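Local structure of CT296 (Chlamydia trachomatis, 3QH6) at residues R58-Q69 against L92-E103. The protein is of unknown function but structurally resembles Fe(II) 2-oxoglutarate-dependent enzymes. Sequence-based numbering, arbitrary orientation.
Sequences RENVHRTLPGVQ and LVRDLWVQKQEE
D95 and H62 both hold CG between the backbone N and the carbonyl carbon, chi1 78° and 71°, and this turns carboxylate and imidazole toward each other. H62 ND1 gives its hydrogen to D95 OD2 at 2.8 Å. The acceptor lies in the ring plane, but the ring meets OD2 from above the carboxylate plane. The syn lone pair of OD2 takes H62 N instead. D95 OD1 accepts V61 N at 2.8 Å, also on the syn side. Three bonds thus fix the rotation of this buried carboxylate at the start of the 3-10 turn 61-63. L92 CD2 covers one face of the H62 ring as a CH-pi contact, 4.1 Å from the centroid. The same methyl touches V68 CG1. Two waters join the Q69 amide to the backbone of L92, one at OE1 and one at NE2.

N60 closes a two-bond pair with D95. Its backbone N donates to D95 O, and its OD1 accepts D95 N at 3.1 Å, in the carbonyl plane. Next to it, E59 forms a single beta bridge with L96. W97 N donates to R58 O at 2.9 Å. The R58 chain bends at chi3 and passes the W97 ring, with CG 3.8 Å from CE3. Its NH1 returns to W97 O at 2.8 Å, in the guanidinium plane. A longer salt bridge joins R58 NH1 to E103 OE1, an oxygen that also accepts Q99 N and K100 N.

Strand 91-98 is outermost in the antiparallel sheet, and its other edge pairs with strand 145-151. The arrangement is a His-carboxylate hydrogen bond where the loop before helix 66-75 meets this edge strand, joined there by a single beta bridge, in a protein whose family belongs to the cupin clan.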
loop_
_atom_site.group_PDB
_atom_site.type_symbol
_atom_site.label_atom_id
_atom_site.label_comp_id
_atom_site.label_asym_id
_atom_site.label_seq_id
_atom_site.Cartn_x
_atom_site.Cartn_y
_atom_site.Cartn_z
ATOM N N ARG A 58 4.099 -9.942 12.562
ATOM C CA ARG A 58 4.112 -9.225 11.290
ATOM C C ARG A 58 2.888 -8.308 11.147
ATOM O O ARG A 58 2.718 -7.659 10.128
ATOM C CB ARG A 58 4.158 -10.227 10.121
ATOM C CG ARG A 58 5.563 -10.782 9.870
ATOM C CD ARG A 58 5.683 -11.619 8.608
ATOM N NE ARG A 58 4.990 -12.895 8.737
ATOM C CZ ARG A 58 3.862 -13.214 8.102
ATOM N NH1 ARG A 58 3.280 -12.356 7.268
ATOM N NH2 ARG A 58 3.314 -14.407 8.301
ATOM N N GLU A 59 2.042 -8.263 12.174
ATOM C CA GLU A 59 0.859 -7.400 12.183
ATOM C C GLU A 59 1.139 -6.032 12.825
ATOM O O GLU A 59 1.851 -5.934 13.819
ATOM C CB GLU A 59 -0.265 -8.059 12.987
ATOM C CG GLU A 59 -0.888 -9.252 12.339
ATOM C CD GLU A 59 -1.927 -9.903 13.231
ATOM O OE1 GLU A 59 -1.583 -10.187 14.401
ATOM O OE2 GLU A 59 -3.075 -10.118 12.768
ATOM N N ASN A 60 0.558 -4.987 12.247
ATOM C CA ASN A 60 0.658 -3.630 12.772
ATOM C C ASN A 60 2.103 -3.240 13.025
ATOM O O ASN A 60 2.467 -2.771 14.109
ATOM C CB ASN A 60 -0.218 -3.493 14.018
ATOM C CG ASN A 60 -1.687 -3.762 13.706
ATOM O OD1 ASN A 60 -2.151 -3.495 12.590
ATOM N ND2 ASN A 60 -2.418 -4.317 14.676
ATOM N N VAL A 61 2.938 -3.426 12.016
ATOM C CA VAL A 61 4.349 -3.047 12.168
ATOM C C VAL A 61 4.554 -1.521 12.237
ATOM O O VAL A 61 5.614 -1.068 12.654
ATOM C CB VAL A 61 5.233 -3.673 11.072
ATOM C CG1 VAL A 61 5.206 -5.200 11.209
ATOM C CG2 VAL A 61 4.783 -3.229 9.674
ATOM N N HIS A 62 3.542 -0.727 11.877
ATOM C CA HIS A 62 3.660 0.715 12.067
ATOM C C HIS A 62 3.760 1.091 13.538
ATOM O O HIS A 62 4.247 2.177 13.863
ATOM C CB HIS A 62 2.532 1.510 11.431
ATOM C CG HIS A 62 1.213 1.367 12.120
ATOM N ND1 HIS A 62 0.398 0.262 11.949
ATOM C CD2 HIS A 62 0.553 2.192 12.964
ATOM C CE1 HIS A 62 -0.701 0.416 12.663
ATOM N NE2 HIS A 62 -0.624 1.571 13.301
ATOM N N ARG A 63 3.297 0.231 14.445
ATOM C CA ARG A 63 3.437 0.553 15.876
ATOM C C ARG A 63 4.897 0.412 16.332
ATOM O O ARG A 63 5.275 0.845 17.429
ATOM C CB ARG A 63 2.539 -0.370 16.719
ATOM C CG ARG A 63 1.051 -0.144 16.523
ATOM C CD ARG A 63 0.243 -1.087 17.424
ATOM N NE ARG A 63 0.394 -0.746 18.844
ATOM C CZ ARG A 63 -0.356 0.155 19.486
ATOM N NH1 ARG A 63 -1.318 0.807 18.843
ATOM N NH2 ARG A 63 -0.156 0.405 20.779
ATOM N N THR A 64 5.730 -0.184 15.484
ATOM C CA THR A 64 7.108 -0.459 15.901
ATOM C C THR A 64 8.158 0.291 15.115
ATOM O O THR A 64 9.269 0.519 15.615
ATOM C CB THR A 64 7.412 -1.952 15.816
ATOM O OG1 THR A 64 6.571 -2.642 16.757
ATOM C CG2 THR A 64 8.885 -2.217 16.149
ATOM N N LEU A 65 7.821 0.682 13.897
ATOM C CA LEU A 65 8.781 1.364 13.015
ATOM C C LEU A 65 8.161 2.633 12.436
ATOM O O LEU A 65 7.069 2.573 11.865
ATOM C CB LEU A 65 9.129 0.440 11.835
ATOM C CG LEU A 65 9.673 -0.942 12.184
ATOM C CD1 LEU A 65 10.118 -1.667 10.924
ATOM C CD2 LEU A 65 10.833 -0.800 13.160
ATOM N N PRO A 66 8.884 3.772 12.494
ATOM C CA PRO A 66 8.291 5.019 12.023
ATOM C C PRO A 66 8.199 5.058 10.497
ATOM O O PRO A 66 7.415 5.843 9.956
ATOM C CB PRO A 66 9.257 6.082 12.562
ATOM C CG PRO A 66 10.569 5.388 12.583
ATOM C CD PRO A 66 10.236 3.986 13.037
ATOM N N GLY A 67 8.951 4.194 9.819
ATOM C CA GLY A 67 9.000 4.195 8.363
ATOM C C GLY A 67 7.654 3.935 7.702
ATOM O O GLY A 67 7.438 4.387 6.578
ATOM N N VAL A 68 6.744 3.242 8.384
ATOM C CA VAL A 68 5.456 2.953 7.769
ATOM C C VAL A 68 4.655 4.222 7.658
ATOM O O VAL A 68 4.237 4.579 6.585
ATOM C CB VAL A 68 4.619 1.925 8.550
ATOM C CG1 VAL A 68 3.288 1.679 7.791
ATOM C CG2 VAL A 68 5.414 0.655 8.731
ATOM N N GLN A 69 4.442 4.930 8.764
ATOM C CA GLN A 69 3.617 6.122 8.654
ATOM C C GLN A 69 4.359 7.154 7.845
ATOM O O GLN A 69 3.749 8.011 7.273
ATOM C CB GLN A 69 3.229 6.708 10.026
ATOM C CG GLN A 69 2.087 5.955 10.748
ATOM C CD GLN A 69 0.675 6.331 10.251
ATOM O OE1 GLN A 69 0.462 6.674 9.078
ATOM N NE2 GLN A 69 -0.300 6.230 11.148
ATOM N N LEU A 92 -4.490 5.442 8.444
ATOM C CA LEU A 92 -3.993 4.081 8.596
ATOM C C LEU A 92 -4.471 3.507 9.924
ATOM O O LEU A 92 -4.248 4.121 10.962
ATOM C CB LEU A 92 -2.458 4.085 8.541
ATOM C CG LEU A 92 -1.803 2.714 8.656
ATOM C CD1 LEU A 92 -2.024 1.916 7.407
ATOM C CD2 LEU A 92 -0.281 2.851 8.925
ATOM N N VAL A 93 -5.114 2.333 9.899
ATOM C CA VAL A 93 -5.638 1.708 11.120
ATOM C C VAL A 93 -5.000 0.334 11.381
ATOM O O VAL A 93 -4.916 -0.104 12.527
ATOM C CB VAL A 93 -7.191 1.581 11.094
ATOM C CG1 VAL A 93 -7.825 2.978 11.138
ATOM C CG2 VAL A 93 -7.697 0.754 9.853
ATOM N N ARG A 94 -4.563 -0.352 10.331
ATOM C CA ARG A 94 -3.979 -1.687 10.496
ATOM C C ARG A 94 -2.974 -1.908 9.398
ATOM O O ARG A 94 -3.086 -1.296 8.335
ATOM C CB ARG A 94 -5.074 -2.770 10.370
ATOM C CG ARG A 94 -6.047 -2.795 11.554
ATOM C CD ARG A 94 -7.124 -3.900 11.356
ATOM N NE ARG A 94 -8.043 -3.578 10.271
ATOM C CZ ARG A 94 -9.040 -2.703 10.381
ATOM N NH1 ARG A 94 -9.221 -2.057 11.521
ATOM N NH2 ARG A 94 -9.852 -2.460 9.354
ATOM N N ASP A 95 -1.997 -2.785 9.620
ATOM C CA ASP A 95 -1.131 -3.174 8.513
ATOM C C ASP A 95 -0.631 -4.620 8.676
ATOM O O ASP A 95 -0.816 -5.233 9.717
ATOM C CB ASP A 95 0.011 -2.168 8.364
ATOM C CG ASP A 95 1.088 -2.361 9.375
ATOM O OD1 ASP A 95 1.532 -3.517 9.550
ATOM O OD2 ASP A 95 1.484 -1.355 9.990
ATOM N N LEU A 96 -0.038 -5.183 7.636
ATOM C CA LEU A 96 0.507 -6.535 7.753
ATOM C C LEU A 96 1.666 -6.639 6.792
ATOM O O LEU A 96 1.532 -6.321 5.612
ATOM C CB LEU A 96 -0.557 -7.591 7.397
ATOM C CG LEU A 96 -0.153 -9.073 7.470
ATOM C CD1 LEU A 96 0.088 -9.550 8.892
ATOM C CD2 LEU A 96 -1.204 -9.970 6.816
ATOM N N TRP A 97 2.805 -7.098 7.276
ATOM C CA TRP A 97 3.945 -7.307 6.398
ATOM C C TRP A 97 3.867 -8.734 5.882
ATOM O O TRP A 97 3.879 -9.665 6.666
ATOM C CB TRP A 97 5.211 -7.113 7.219
ATOM C CG TRP A 97 6.463 -7.340 6.437
ATOM C CD1 TRP A 97 6.701 -6.990 5.155
ATOM C CD2 TRP A 97 7.659 -7.959 6.927
ATOM N NE1 TRP A 97 8.000 -7.356 4.799
ATOM C CE2 TRP A 97 8.595 -7.955 5.877
ATOM C CE3 TRP A 97 8.021 -8.523 8.156
ATOM C CZ2 TRP A 97 9.867 -8.497 6.014
ATOM C CZ3 TRP A 97 9.279 -9.062 8.290
ATOM C CH2 TRP A 97 10.194 -9.044 7.219
ATOM N N VAL A 98 3.762 -8.922 4.571
ATOM C CA VAL A 98 3.470 -10.263 4.039
ATOM C C VAL A 98 4.584 -10.733 3.097
ATOM O O VAL A 98 5.186 -9.927 2.375
ATOM C CB VAL A 98 2.119 -10.315 3.291
ATOM C CG1 VAL A 98 0.945 -10.039 4.244
ATOM C CG2 VAL A 98 2.104 -9.343 2.150
ATOM N N GLN A 99 4.859 -12.034 3.132
ATOM C CA GLN A 99 5.777 -12.674 2.191
ATOM C C GLN A 99 5.023 -13.199 0.937
ATOM O O GLN A 99 5.581 -13.258 -0.156
ATOM C CB GLN A 99 6.517 -13.823 2.900
ATOM C CG GLN A 99 7.019 -14.925 1.986
ATOM C CD GLN A 99 7.858 -14.400 0.837
ATOM O OE1 GLN A 99 8.749 -13.569 1.031
ATOM N NE2 GLN A 99 7.569 -14.874 -0.374
ATOM N N LYS A 100 3.759 -13.566 1.103
ATOM C CA LYS A 100 2.969 -14.213 0.036
ATOM C C LYS A 100 1.595 -13.550 -0.074
ATOM O O LYS A 100 1.034 -13.117 0.938
ATOM C CB LYS A 100 2.774 -15.694 0.376
ATOM C CG LYS A 100 3.994 -16.360 0.991
ATOM C CD LYS A 100 3.762 -17.839 1.255
ATOM C CE LYS A 100 5.082 -18.598 1.341
ATOM N NZ LYS A 100 5.811 -18.588 0.040
ATOM N N GLN A 101 1.015 -13.506 -1.271
ATOM C CA GLN A 101 -0.239 -12.769 -1.434
ATOM C C GLN A 101 -1.409 -13.469 -0.745
ATOM O O GLN A 101 -2.412 -12.832 -0.433
ATOM C CB GLN A 101 -0.564 -12.480 -2.903
ATOM C CG GLN A 101 -1.107 -13.628 -3.711
ATOM C CD GLN A 101 -1.769 -13.138 -4.989
ATOM O OE1 GLN A 101 -1.116 -12.546 -5.849
ATOM N NE2 GLN A 101 -3.079 -13.347 -5.100
ATOM N N GLU A 102 -1.263 -14.771 -0.495
ATOM C CA GLU A 102 -2.299 -15.558 0.141
ATOM C C GLU A 102 -2.531 -15.105 1.579
ATOM O O GLU A 102 -3.537 -15.462 2.208
ATOM C CB GLU A 102 -1.899 -17.037 0.129
ATOM C CG GLU A 102 -1.959 -17.697 -1.253
ATOM C CD GLU A 102 -0.770 -17.343 -2.152
ATOM O OE1 GLU A 102 0.277 -16.885 -1.639
ATOM O OE2 GLU A 102 -0.885 -17.524 -3.384
ATOM N N GLU A 103 -1.593 -14.316 2.096
ATOM C CA GLU A 103 -1.631 -13.885 3.494
ATOM C C GLU A 103 -2.531 -12.660 3.644
ATOM O O GLU A 103 -2.924 -12.266 4.751
ATOM C CB GLU A 103 -0.196 -13.613 3.979
ATOM C CG GLU A 103 0.599 -14.912 4.203
ATOM C CD GLU A 103 2.076 -14.690 4.474
ATOM O OE1 GLU A 103 2.605 -13.611 4.125
ATOM O OE2 GLU A 103 2.711 -15.607 5.038
HETATM O O HOH W 1 -2.474 7.588 8.319
HETATM O O HOH W 2 -3.248 6.661 11.602
#